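Local coordinates for protein pectate lyase (Cellvibrio cellulosa, PDB 1GXM) that probably cleaves pectate (polygalacturonic acid) by anti-beta-elimination, this chain being the catalytic module of a family 10 polysaccharide lyase, at residues 13-18 with 323-328; 34-39 with 55-60. All coordinates share one frame; numbering follows the deposited sequence.

Contact 1: residues 13-18 with 323-328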
ATOM      1  N   MET A  13      10.676 -18.846   3.143  1.00 20.51           N
ATOM      2  CA  MET A  13      10.386 -17.576   3.837  1.00 20.00           C
ATOM      3  C   MET A  13      11.569 -16.620   3.798  1.00 19.19           C
ATOM      4  O   MET A  13      12.664 -16.948   4.227  1.00 20.08           O
ATOM      5  CB  MET A  13       9.994 -17.796   5.298  1.00 20.39           C
ATOM      6  CG  MET A  13       8.710 -18.574   5.480  1.00 20.39           C
ATOM      7  SD  MET A  13       7.294 -17.788   4.775  1.00 22.59           S
ATOM      8  CE  MET A  13       6.949 -16.559   5.950  1.00 23.88           C
ATOM      9  N   LEU A  14      11.327 -15.414   3.306  1.00 17.39           N
ATOM     10  CA  LEU A  14      12.355 -14.386   3.248  1.00 17.16           C
ATOM     11  C   LEU A  14      12.420 -13.645   4.560  1.00 17.10           C
ATOM     12  O   LEU A  14      11.429 -13.552   5.290  1.00 17.97           O
ATOM     13  CB  LEU A  14      12.019 -13.385   2.141  1.00 16.97           C
ATOM     14  CG  LEU A  14      11.935 -13.987   0.748  1.00 16.32           C
ATOM     15  CD1 LEU A  14      11.400 -12.957  -0.231  1.00 16.73           C
ATOM     16  CD2 LEU A  14      13.301 -14.507   0.321  1.00 16.79           C
ATOM     17  N   THR A  15      13.585 -13.081   4.848  1.00 17.47           N
ATOM     18  CA  THR A  15      13.726 -12.224   6.011  1.00 18.17           C
ATOM     19  C   THR A  15      12.781 -11.032   5.935  1.00 17.67           C
ATOM     20  O   THR A  15      12.488 -10.519   4.858  1.00 16.67           O
ATOM     21  CB  THR A  15      15.180 -11.746   6.167  1.00 18.75           C
ATOM     22  OG1 THR A  15      15.317 -11.029   7.397  1.00 20.64           O
ATOM     23  CG2 THR A  15      15.572 -10.739   5.079  1.00 19.41           C
ATOM     24  N   LEU A  16      12.304 -10.609   7.091  1.00 17.73           N
ATOM     25  CA  LEU A  16      11.527  -9.391   7.197  1.00 18.29           C
ATOM     26  C   LEU A  16      12.430  -8.193   7.477  1.00 19.15           C
ATOM     27  O   LEU A  16      11.974  -7.054   7.456  1.00 18.81           O
ATOM     28  CB  LEU A  16      10.473  -9.528   8.290  1.00 18.19           C
ATOM     29  CG  LEU A  16       9.369 -10.552   8.011  1.00 18.89           C
ATOM     30  CD1 LEU A  16       8.528 -10.756   9.274  1.00 19.75           C
ATOM     31  CD2 LEU A  16       8.485 -10.152   6.823  1.00 19.31           C
ATOM     32  N   ASP A  17      13.706  -8.457   7.741  1.00 20.31           N
ATOM     33  CA  ASP A  17      14.676  -7.393   7.967  1.00 21.14           C
ATOM     34  C   ASP A  17      14.942  -6.624   6.676  1.00 20.14           C
ATOM     35  O   ASP A  17      15.503  -7.164   5.731  1.00 20.88           O
ATOM     36  CB  ASP A  17      15.994  -7.965   8.495  1.00 22.18           C
ATOM     37  CG  ASP A  17      16.985  -6.875   8.896  1.00 25.92           C
ATOM     38  OD1 ASP A  17      16.552  -5.904   9.537  1.00 30.24           O
ATOM     39  OD2 ASP A  17      18.210  -6.903   8.618  1.00 31.27           O
ATOM     40  N   GLY A  18      14.550  -5.355   6.667  1.00 18.80           N
ATOM     41  CA  GLY A  18      14.634  -4.504   5.491  1.00 18.20           C
ATOM     42  C   GLY A  18      13.386  -4.482   4.614  1.00 16.47           C
ATOM     43  O   GLY A  18      13.340  -3.799   3.611  1.00 16.20           O
ATOM     44  N   ILE A 323      14.648  -2.652  -4.795  1.00 11.43           N
ATOM     45  CA  ILE A 323      15.764  -3.256  -5.526  1.00 12.02           C
ATOM     46  C   ILE A 323      16.852  -3.665  -4.556  1.00 12.78           C
ATOM     47  O   ILE A 323      17.374  -4.778  -4.631  1.00 12.75           O
ATOM     48  CB  ILE A 323      16.307  -2.280  -6.581  1.00 11.84           C
ATOM     49  CG1 ILE A 323      15.283  -2.168  -7.707  1.00 12.77           C
ATOM     50  CG2 ILE A 323      17.681  -2.722  -7.086  1.00 13.89           C
ATOM     51  CD1 ILE A 323      15.594  -1.072  -8.670  1.00 13.21           C
ATOM     52  N   ASN A 324      17.160  -2.797  -3.609  1.00 12.82           N
ATOM     53  CA  ASN A 324      18.215  -3.101  -2.658  1.00 13.76           C
ATOM     54  C   ASN A 324      17.801  -4.241  -1.754  1.00 13.28           C
ATOM     55  O   ASN A 324      18.609  -5.093  -1.410  1.00 14.81           O
ATOM     56  CB  ASN A 324      18.606  -1.874  -1.841  1.00 14.40           C
ATOM     57  CG  ASN A 324      19.388  -0.850  -2.663  1.00 15.04           C
ATOM     58  OD1 ASN A 324      19.499   0.307  -2.267  1.00 18.32           O
ATOM     59  ND2 ASN A 324      19.879  -1.263  -3.824  1.00 16.26           N
ATOM     60  N   PHE A 325      16.530  -4.274  -1.375  1.00 12.73           N
ATOM     61  CA  PHE A 325      16.016  -5.363  -0.549  1.00 12.24           C
ATOM     62  C   PHE A 325      16.032  -6.658  -1.335  1.00 12.62           C
ATOM     63  O   PHE A 325      16.480  -7.689  -0.817  1.00 13.68           O
ATOM     64  CB  PHE A 325      14.606  -5.057  -0.058  1.00 12.24           C
ATOM     65  CG  PHE A 325      14.028  -6.127   0.813  1.00 13.27           C
ATOM     66  CD1 PHE A 325      14.672  -6.511   1.968  1.00 15.23           C
ATOM     67  CD2 PHE A 325      12.854  -6.752   0.472  1.00 14.31           C
ATOM     68  CE1 PHE A 325      14.145  -7.505   2.765  1.00 15.49           C
ATOM     69  CE2 PHE A 325      12.323  -7.724   1.277  1.00 16.13           C
ATOM     70  CZ  PHE A 325      12.975  -8.107   2.410  1.00 15.34           C
ATOM     71  N   ALA A 326      15.582  -6.620  -2.584  1.00 12.53           N
ATOM     72  CA  ALA A 326      15.647  -7.801  -3.434  1.00 13.60           C
ATOM     73  C   ALA A 326      17.073  -8.315  -3.569  1.00 15.34           C
ATOM     74  O   ALA A 326      17.302  -9.507  -3.555  1.00 15.48           O
ATOM     75  CB  ALA A 326      15.084  -7.513  -4.778  1.00 13.44           C
ATOM     76  N   GLN A 327      18.030  -7.407  -3.698  1.00 16.39           N
ATOM     77  CA  GLN A 327      19.435  -7.794  -3.827  1.00 18.03           C
ATOM     78  C   GLN A 327      19.865  -8.540  -2.565  1.00 18.97           C
ATOM     79  O   GLN A 327      20.520  -9.575  -2.635  1.00 19.44           O
ATOM     80  CB  GLN A 327      20.314  -6.561  -4.052  1.00 19.14           C
ATOM     81  CG  GLN A 327      21.765  -6.893  -4.437  1.00 23.35           C
ATOM     82  CD  GLN A 327      22.686  -7.168  -3.251  1.00 29.13           C
ATOM     83  OE1 GLN A 327      22.286  -7.055  -2.079  1.00 33.75           O
ATOM     84  NE2 GLN A 327      23.934  -7.526  -3.552  1.00 32.57           N
ATOM     85  N   LYS A 328      19.501  -7.990  -1.414  1.00 19.59           N
ATOM     86  CA  LYS A 328      19.835  -8.551  -0.107  1.00 20.86           C
ATOM     87  C   LYS A 328      19.362 -10.010  -0.007  1.00 21.02           C
ATOM     88  O   LYS A 328      20.085 -10.875   0.504  1.00 21.86           O
ATOM     89  CB  LYS A 328      19.190  -7.689   0.990  1.00 21.66           C
ATOM     90  CG  LYS A 328      19.526  -7.998   2.471  1.00 24.79           C
ATOM     91  CD  LYS A 328      18.369  -7.473   3.370  1.00 27.56           C
ATOM     92  CE  LYS A 328      18.790  -6.712   4.614  1.00 29.81           C
ATOM     93  NZ  LYS A 328      18.576  -7.498   5.866  1.00 31.56           N
TER
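Three backbone carbonyl oxygens of the N-terminal loop gather round the ring of F325: T15 O and D17 O sit at its edge, and G18 O lies over one face. T15 O is in the ring plane, 3.5 Å from F325 CZ, and D17 O comes within 3.3 Å of F325 CE1. The oxygen over the face, G18 O, is 3.4 Å from F325 CD1. F325 CG is anti to the backbone N (chi1 -179°), on the side of helix 318-329 that faces the loop, while M227 packs against the side chain from another part of the chain. G18 has a positive phi (92°), a conformation easily taken by glycine.

One turn further on, the amine of K328 holds D17 twice. K328 NZ makes a salt bridge to D17 OD2 at 2.8 Å, meeting it from above the carboxylate plane, and a hydrogen bond to D17 O at 3.1 Å, again from well above the carbonyl plane. Within the loop T15 OG1 accepts from D17 N, an ST turn. The chemistry joins the loop before helix 20-28 to the C-terminal helix at the surface: ring C-H edges meet carbonyl oxygens, and the lysine charge probably polarises D17 O.

Contact 2: residues 34-39 with 55-60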
ATOM      1  N   ALA A  34       1.663   7.025  23.391  1.00 22.79           N
ATOM      2  CA  ALA A  34       0.631   6.222  24.048  1.00 23.65           C
ATOM      3  C   ALA A  34      -0.430   7.091  24.742  1.00 24.03           C
ATOM      4  O   ALA A  34      -1.557   6.642  24.980  1.00 24.36           O
ATOM      5  CB  ALA A  34       1.254   5.260  25.038  1.00 24.58           C
ATOM      6  N   SER A  35      -0.077   8.332  25.043  1.00 24.03           N
ATOM      7  CA  SER A  35      -1.005   9.305  25.626  1.00 24.58           C
ATOM      8  C   SER A  35      -2.192   9.615  24.703  1.00 23.64           C
ATOM      9  O   SER A  35      -3.202  10.166  25.143  1.00 24.87           O
ATOM     10  CB  SER A  35      -0.265  10.605  25.969  1.00 25.08           C
ATOM     11  OG  SER A  35       0.131  11.323  24.809  1.00 26.69           O
ATOM     12  N   ARG A  36      -2.050   9.266  23.423  1.00 21.65           N
ATOM     13  CA  ARG A  36      -3.087   9.511  22.417  1.00 19.81           C
ATOM     14  C   ARG A  36      -3.964   8.308  22.175  1.00 18.13           C
ATOM     15  O   ARG A  36      -4.859   8.385  21.368  1.00 16.30           O
ATOM     16  CB  ARG A  36      -2.468   9.933  21.074  1.00 20.40           C
ATOM     17  CG  ARG A  36      -1.563  11.184  21.124  1.00 21.87           C
ATOM     18  CD  ARG A  36      -1.993  12.295  22.077  1.00 25.54           C
ATOM     19  NE  ARG A  36      -2.936  13.243  21.478  1.00 27.89           N
ATOM     20  CZ  ARG A  36      -3.835  13.974  22.150  1.00 29.09           C
ATOM     21  NH1 ARG A  36      -3.948  13.863  23.477  1.00 30.58           N
ATOM     22  NH2 ARG A  36      -4.643  14.812  21.491  1.00 28.28           N
ATOM     23  N   ALA A  37      -3.736   7.204  22.866  1.00 16.35           N
ATOM     24  CA  ALA A  37      -4.482   5.983  22.607  1.00 16.60           C
ATOM     25  C   ALA A  37      -5.980   6.172  22.734  1.00 15.36           C
ATOM     26  O   ALA A  37      -6.740   5.625  21.948  1.00 14.91           O
ATOM     27  CB  ALA A  37      -4.012   4.845  23.531  1.00 16.80           C
ATOM     28  N   ASP A  38      -6.423   6.885  23.770  1.00 15.10           N
ATOM     29  CA  ASP A  38      -7.861   7.070  23.973  1.00 15.16           C
ATOM     30  C   ASP A  38      -8.445   7.961  22.891  1.00 13.97           C
ATOM     31  O   ASP A  38      -9.569   7.742  22.448  1.00 13.63           O
ATOM     32  CB  ASP A  38      -8.147   7.684  25.346  1.00 15.96           C
ATOM     33  CG  ASP A  38      -8.073   6.683  26.458  1.00 19.84           C
ATOM     34  OD1 ASP A  38      -7.888   5.488  26.175  1.00 20.74           O
ATOM     35  OD2 ASP A  38      -8.225   7.020  27.652  1.00 23.80           O
ATOM     36  N   VAL A  39      -7.695   8.971  22.484  1.00 13.18           N
ATOM     37  CA  VAL A  39      -8.126   9.826  21.386  1.00 13.35           C
ATOM     38  C   VAL A  39      -8.283   8.980  20.127  1.00 13.21           C
ATOM     39  O   VAL A  39      -9.341   8.975  19.510  1.00 13.30           O
ATOM     40  CB  VAL A  39      -7.163  10.998  21.135  1.00 13.19           C
ATOM     41  CG1 VAL A  39      -7.548  11.791  19.881  1.00 13.72           C
ATOM     42  CG2 VAL A  39      -7.166  11.913  22.327  1.00 15.08           C
ATOM     43  N   ASP A  55      -6.445  14.656  13.083  1.00 21.23           N
ATOM     44  CA  ASP A  55      -5.215  15.142  13.711  1.00 21.52           C
ATOM     45  C   ASP A  55      -5.171  14.685  15.168  1.00 20.09           C
ATOM     46  O   ASP A  55      -5.464  15.456  16.077  1.00 19.32           O
ATOM     47  CB  ASP A  55      -5.163  16.671  13.617  1.00 22.33           C
ATOM     48  CG  ASP A  55      -3.797  17.249  13.982  1.00 25.07           C
ATOM     49  OD1 ASP A  55      -2.881  16.499  14.406  1.00 26.97           O
ATOM     50  OD2 ASP A  55      -3.571  18.479  13.893  1.00 28.38           O
ATOM     51  N   TYR A  56      -4.794  13.425  15.388  1.00 18.93           N
ATOM     52  CA  TYR A  56      -4.890  12.833  16.727  1.00 18.38           C
ATOM     53  C   TYR A  56      -4.008  13.510  17.745  1.00 18.76           C
ATOM     54  O   TYR A  56      -4.301  13.442  18.923  1.00 18.87           O
ATOM     55  CB  TYR A  56      -4.536  11.365  16.717  1.00 18.25           C
ATOM     56  CG  TYR A  56      -5.423  10.541  15.835  1.00 16.13           C
ATOM     57  CD1 TYR A  56      -6.785  10.448  16.071  1.00 15.39           C
ATOM     58  CD2 TYR A  56      -4.893   9.840  14.762  1.00 16.43           C
ATOM     59  CE1 TYR A  56      -7.587   9.676  15.263  1.00 14.45           C
ATOM     60  CE2 TYR A  56      -5.682   9.065  13.968  1.00 15.64           C
ATOM     61  CZ  TYR A  56      -7.030   8.988  14.206  1.00 14.54           C
ATOM     62  OH  TYR A  56      -7.824   8.224  13.395  1.00 14.39           O
ATOM     63  N   ASN A  57      -2.930  14.132  17.293  1.00 19.58           N
ATOM     64  CA  ASN A  57      -2.034  14.847  18.188  1.00 19.92           C
ATOM     65  C   ASN A  57      -2.589  16.164  18.693  1.00 20.66           C
ATOM     66  O   ASN A  57      -2.069  16.709  19.667  1.00 21.26           O
ATOM     67  CB  ASN A  57      -0.684  15.067  17.513  1.00 19.82           C
ATOM     68  CG  ASN A  57       0.123  13.795  17.435  1.00 20.57           C
ATOM     69  OD1 ASN A  57       0.023  12.940  18.316  1.00 21.40           O
ATOM     70  ND2 ASN A  57       0.908  13.644  16.366  1.00 20.93           N
ATOM     71  N   SER A  58      -3.638  16.679  18.054  1.00 20.55           N
ATOM     72  CA  SER A  58      -4.231  17.947  18.495  1.00 21.08           C
ATOM     73  C   SER A  58      -5.664  17.834  19.034  1.00 20.39           C
ATOM     74  O   SER A  58      -6.039  18.557  19.953  1.00 21.54           O
ATOM     75  CB  SER A  58      -4.154  19.004  17.386  1.00 22.06           C
ATOM     76  OG  SER A  58      -4.707  18.550  16.172  1.00 25.60           O
ATOM     77  N   VAL A  59      -6.454  16.920  18.489  1.00 18.80           N
ATOM     78  CA  VAL A  59      -7.866  16.873  18.830  1.00 18.14           C
ATOM     79  C   VAL A  59      -8.134  16.134  20.136  1.00 17.52           C
ATOM     80  O   VAL A  59      -7.372  15.265  20.555  1.00 18.25           O
ATOM     81  CB  VAL A  59      -8.749  16.256  17.687  1.00 17.44           C
ATOM     82  CG1 VAL A  59      -8.586  17.037  16.399  1.00 18.18           C
ATOM     83  CG2 VAL A  59      -8.457  14.772  17.482  1.00 17.69           C
ATOM     84  N   GLY A  60      -9.254  16.490  20.753  1.00 16.89           N
ATOM     85  CA  GLY A  60      -9.806  15.773  21.870  1.00 16.52           C
ATOM     86  C   GLY A  60     -10.558  14.561  21.355  1.00 15.66           C
ATOM     87  O   GLY A  60     -10.615  14.286  20.153  1.00 14.89           O
TER
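The guanidinium of R36 has the methyl V39 CG2 over one face, 3.7 Å above the plane and offset toward the rim, and Y56 O at its edge; the Y56 ring takes V39 CG1 at its own edge. D55 to S58 make a type I turn with Y56 and N57 at its corners; D55 O accepts from S58 N and also from V59 N. The turn presents Y56 O to R36, at the end of the 3-10 segment that leads into helix 37-42. R36 grips that oxygen side-on with two nitrogens: NE and NH2 each stand 2.9 Å from Y56 O and come from opposite faces of the carbonyl plane. Sharing one acceptor leaves both bonds bent, with N-H...O angles of 136° and 133°. The arginine chain is bent at chi2 and chi3, and R36 CG, beside the backbone N, lies 3.7 Å from N57 OD1.

Beside these hydrogen bonds the contact is apolar. V39 CG1 meets Y56 CD1 and V59 CG2, while W32 stacks edge-to-face with the Y56 ring and E79 hydrogen-bonds its hydroxyl, tying the turn to helix 77-90. G60 O bonds to the Y43 hydroxyl. With CG1 anti to the backbone N (chi1 174°), V39 brings this methyl to within 3.5 Å of V59 O.

Overall arrangement
Contact 1 and contact 2 lie at separate places on the molecule, their centres 34 Å apart and their nearest atoms about 24 Å apart, and they share no helix. Contact 1 is a surface contact that joins the two ends of the chain, 305 residues apart at the closest; contact 2 is local, spans only 15 intervening residues, is partly buried and is nested inside the loop that contact 1 closes. Both pair a helix with a loop and use a basic side chain on a backbone carbonyl. In 13-18 with 323-328 the lysine also meets a carboxylate, whereas in 34-39 with 55-60 the arginine has V39 over one face, and the same valine packs on Y56 and V59.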